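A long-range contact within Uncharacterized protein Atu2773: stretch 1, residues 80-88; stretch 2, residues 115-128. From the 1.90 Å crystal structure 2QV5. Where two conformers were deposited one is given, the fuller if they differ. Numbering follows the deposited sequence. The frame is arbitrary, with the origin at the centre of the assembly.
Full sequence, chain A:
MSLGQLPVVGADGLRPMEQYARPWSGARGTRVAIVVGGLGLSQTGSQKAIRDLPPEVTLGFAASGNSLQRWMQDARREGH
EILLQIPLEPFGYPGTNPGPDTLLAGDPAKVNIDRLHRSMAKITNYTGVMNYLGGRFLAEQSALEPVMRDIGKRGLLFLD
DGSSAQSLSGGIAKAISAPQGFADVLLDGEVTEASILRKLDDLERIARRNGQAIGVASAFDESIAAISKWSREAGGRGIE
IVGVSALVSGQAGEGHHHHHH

Stretch 1 80-88: HEILLQIPL
Stretch 2 115-128: RLHRSMAKITNYTG

Residues 82-88 form an extended strand, with phi/psi of -95/124 at L84, against which the helix that includes 115-119 runs nearly antiparallel: the axes cross at 150° and approach to 9.2 Å. Beyond it the chain turns back through N125 (phi/psi 68/33), bringing residues 126-128 alongside the start of the strand, where the CA atoms of I82 and Y126 lie 4.8 Å apart. Two backbone hydrogen bonds fix this register, T127 N to I82 O (3.1 Å) and L84 N to G128 O (3.0 Å).

L84 covers the most surface. Its CA-to-CB bond points toward the second stretch (chi1 t, chi2 p), placing CB over one face of the Y126 ring, 4.0 Å from the centroid, while CD2 reaches M120 CA at 3.6 Å and CD1 reaches I123 CG1 at 4.0 Å. Y126 (chi1 p) is held by its own hydroxyl, as OH donates to M120 O at 2.8 Å.

I82 (chi1 m, chi2 p) extends this apolar surface, its CG2 lying 3.6 Å from Y126 CB and 3.8 Å from I123 CD1. A water accepts from I82 N and donates to N125 O, both at 2.9 Å. T127 (chi1 p) adds a side-chain bond, OG1 donating to E81 OE2 at 2.9 Å. I86 CD1 packs 3.6 Å from S119 CB and 4.0 Å from L116 CD1.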

# COMPACT_ATOMS: atom_id res chain seq x y z
N HIS A 80 -4.36 -7.33 -10.76
CA HIS A 80 -4.11 -6.75 -9.43
C HIS A 80 -4.25 -5.23 -9.42
O HIS A 80 -3.84 -4.56 -10.38
CB HIS A 80 -2.70 -7.06 -8.93
CG HIS A 80 -2.42 -8.51 -8.75
ND1 HIS A 80 -2.68 -9.19 -7.57
CD2 HIS A 80 -1.85 -9.41 -9.58
CE1 HIS A 80 -2.28 -10.45 -7.70
NE2 HIS A 80 -1.78 -10.61 -8.91
N GLU A 81 -4.83 -4.70 -8.34
CA GLU A 81 -4.64 -3.29 -7.98
C GLU A 81 -3.23 -3.12 -7.42
O GLU A 81 -2.72 -4.00 -6.72
CB GLU A 81 -5.65 -2.83 -6.94
CG GLU A 81 -5.86 -1.33 -6.91
CD GLU A 81 -6.94 -0.90 -5.94
OE1 GLU A 81 -8.12 -1.25 -6.19
OE2 GLU A 81 -6.61 -0.21 -4.95
N ILE A 82 -2.59 -2.00 -7.73
CA ILE A 82 -1.19 -1.74 -7.36
C ILE A 82 -1.08 -0.48 -6.49
O ILE A 82 -1.77 0.49 -6.77
CB ILE A 82 -0.32 -1.61 -8.65
CG1 ILE A 82 0.22 -2.97 -9.11
CG2 ILE A 82 0.89 -0.70 -8.46
CD1 ILE A 82 -0.75 -3.87 -9.76
N LEU A 83 -0.20 -0.50 -5.48
CA LEU A 83 0.17 0.70 -4.71
C LEU A 83 1.67 0.95 -4.84
O LEU A 83 2.46 0.00 -4.98
CB LEU A 83 -0.18 0.53 -3.23
CG LEU A 83 -1.66 0.42 -2.85
CD1 LEU A 83 -1.83 0.22 -1.38
CD2 LEU A 83 -2.44 1.65 -3.29
N LEU A 84 2.07 2.22 -4.79
CA LEU A 84 3.49 2.58 -4.76
C LEU A 84 3.97 2.79 -3.32
O LEU A 84 3.42 3.60 -2.61
CB LEU A 84 3.71 3.88 -5.55
CG LEU A 84 5.15 4.39 -5.66
CD1 LEU A 84 6.08 3.35 -6.30
CD2 LEU A 84 5.12 5.67 -6.46
N GLN A 85 5.01 2.07 -2.91
CA GLN A 85 5.58 2.27 -1.57
C GLN A 85 6.65 3.36 -1.57
O GLN A 85 7.66 3.24 -2.26
CB GLN A 85 6.19 0.99 -1.01
CG GLN A 85 5.20 -0.03 -0.56
CD GLN A 85 5.84 -1.36 -0.24
OE1 GLN A 85 6.34 -2.06 -1.12
NE2 GLN A 85 5.82 -1.73 1.04
N ILE A 86 6.44 4.38 -0.76
CA ILE A 86 7.34 5.52 -0.68
C ILE A 86 8.23 5.43 0.56
O ILE A 86 7.72 5.37 1.68
CB ILE A 86 6.54 6.84 -0.65
CG1 ILE A 86 5.65 6.96 -1.89
CG2 ILE A 86 7.47 8.06 -0.54
CD1 ILE A 86 6.44 7.03 -3.17
N PRO A 87 9.56 5.41 0.37
CA PRO A 87 10.48 5.36 1.52
C PRO A 87 10.43 6.64 2.37
O PRO A 87 10.62 7.74 1.85
CB PRO A 87 11.86 5.19 0.86
CG PRO A 87 11.71 5.69 -0.52
CD PRO A 87 10.28 5.43 -0.92
N LEU A 88 10.15 6.49 3.66
CA LEU A 88 10.05 7.62 4.60
C LEU A 88 10.98 7.41 5.79
O LEU A 88 11.28 6.28 6.15
CB LEU A 88 8.61 7.80 5.09
CG LEU A 88 7.44 8.02 4.12
CD1 LEU A 88 6.18 8.17 4.95
CD2 LEU A 88 7.63 9.24 3.25
N ARG A 115 11.84 14.36 -4.18
CA ARG A 115 12.13 12.96 -3.89
C ARG A 115 10.93 12.08 -4.17
O ARG A 115 11.07 11.01 -4.74
CB ARG A 115 12.52 12.80 -2.43
CG ARG A 115 13.97 13.13 -2.14
CD ARG A 115 14.20 13.25 -0.66
NE ARG A 115 15.58 13.64 -0.38
CZ ARG A 115 15.96 14.29 0.71
NH1 ARG A 115 17.24 14.61 0.88
NH2 ARG A 115 15.06 14.64 1.62
N LEU A 116 9.76 12.55 -3.72
CA LEU A 116 8.47 11.92 -3.94
C LEU A 116 8.18 11.74 -5.43
O LEU A 116 7.81 10.66 -5.87
CB LEU A 116 7.36 12.78 -3.32
CG LEU A 116 5.92 12.34 -3.52
CD1 LEU A 116 5.72 10.96 -2.87
CD2 LEU A 116 4.92 13.34 -2.94
N HIS A 117 8.37 12.82 -6.18
CA HIS A 117 8.14 12.82 -7.63
C HIS A 117 9.05 11.86 -8.38
O HIS A 117 8.63 11.26 -9.37
CB HIS A 117 8.30 14.24 -8.18
CG HIS A 117 7.17 15.15 -7.83
ND1 HIS A 117 7.10 16.45 -8.29
CD2 HIS A 117 6.04 14.95 -7.10
CE1 HIS A 117 5.99 17.02 -7.83
NE2 HIS A 117 5.34 16.13 -7.11
N ARG A 118 10.28 11.71 -7.92
CA ARG A 118 11.18 10.73 -8.51
C ARG A 118 10.66 9.30 -8.34
O ARG A 118 10.69 8.53 -9.28
CB ARG A 118 12.59 10.87 -7.93
CG ARG A 118 13.34 12.07 -8.47
CD ARG A 118 14.84 11.93 -8.29
NE ARG A 118 15.29 12.09 -6.90
CZ ARG A 118 15.41 13.26 -6.26
NH1 ARG A 118 15.10 14.41 -6.84
NH2 ARG A 118 15.85 13.27 -5.01
N SER A 119 10.16 8.97 -7.15
CA SER A 119 9.56 7.65 -6.91
C SER A 119 8.28 7.43 -7.73
O SER A 119 8.10 6.37 -8.33
CB SER A 119 9.25 7.46 -5.43
OG SER A 119 10.44 7.28 -4.68
N MET A 120 7.42 8.46 -7.76
CA MET A 120 6.12 8.45 -8.45
C MET A 120 6.24 8.11 -9.93
O MET A 120 5.34 7.50 -10.51
CB MET A 120 5.42 9.82 -8.30
CG MET A 120 4.65 10.04 -7.00
SD MET A 120 3.72 11.60 -7.00
CE MET A 120 2.77 11.38 -5.49
N ALA A 121 7.35 8.50 -10.54
CA ALA A 121 7.56 8.35 -11.97
C ALA A 121 8.07 6.97 -12.37
O ALA A 121 8.16 6.66 -13.56
CB ALA A 121 8.52 9.45 -12.46
N LYS A 122 8.39 6.13 -11.39
CA LYS A 122 9.01 4.83 -11.68
C LYS A 122 8.06 3.74 -12.17
O LYS A 122 8.48 2.82 -12.87
CB LYS A 122 9.83 4.35 -10.49
CG LYS A 122 11.15 5.09 -10.37
CD LYS A 122 11.86 4.71 -9.11
CE LYS A 122 13.19 5.43 -8.99
NZ LYS A 122 13.82 5.12 -7.68
N ILE A 123 6.79 3.84 -11.78
CA ILE A 123 5.72 2.99 -12.32
C ILE A 123 4.50 3.84 -12.68
O ILE A 123 4.47 5.04 -12.43
CB ILE A 123 5.27 1.88 -11.33
CG1 ILE A 123 4.80 2.47 -9.99
CG2 ILE A 123 6.39 0.84 -11.09
CD1 ILE A 123 3.97 1.49 -9.18
N THR A 124 3.49 3.21 -13.26
CA THR A 124 2.23 3.89 -13.54
C THR A 124 1.11 2.95 -13.12
O THR A 124 1.37 1.82 -12.71
CB THR A 124 2.12 4.33 -15.02
OG1 THR A 124 0.88 5.03 -15.24
CG2 THR A 124 2.21 3.15 -15.96
N ASN A 125 -0.13 3.45 -13.19
CA ASN A 125 -1.33 2.66 -13.02
C ASN A 125 -1.55 2.14 -11.60
O ASN A 125 -2.09 1.06 -11.38
CB ASN A 125 -1.44 1.56 -14.09
CG ASN A 125 -1.62 2.15 -15.50
OD1 ASN A 125 -1.14 3.25 -15.81
ND2 ASN A 125 -2.33 1.44 -16.33
N TYR A 126 -1.11 2.95 -10.64
CA TYR A 126 -1.32 2.67 -9.22
C TYR A 126 -2.41 3.59 -8.67
O TYR A 126 -2.61 4.68 -9.18
CB TYR A 126 -0.01 2.76 -8.42
CG TYR A 126 0.77 4.05 -8.55
CD1 TYR A 126 0.60 5.09 -7.64
CD2 TYR A 126 1.70 4.21 -9.58
CE1 TYR A 126 1.34 6.27 -7.76
CE2 TYR A 126 2.42 5.37 -9.71
CZ TYR A 126 2.24 6.40 -8.80
OH TYR A 126 2.98 7.54 -8.93
N THR A 127 -3.14 3.11 -7.65
CA THR A 127 -4.29 3.83 -7.12
C THR A 127 -3.89 4.72 -5.99
O THR A 127 -4.61 5.63 -5.62
CB THR A 127 -5.40 2.89 -6.57
OG1 THR A 127 -4.82 1.91 -5.70
CG2 THR A 127 -6.14 2.22 -7.70
N GLY A 128 -2.74 4.44 -5.40
CA GLY A 128 -2.33 5.23 -4.27
C GLY A 128 -0.95 4.90 -3.81
O GLY A 128 -0.25 4.09 -4.42
O HOH W 1 -3.93 -0.22 -9.60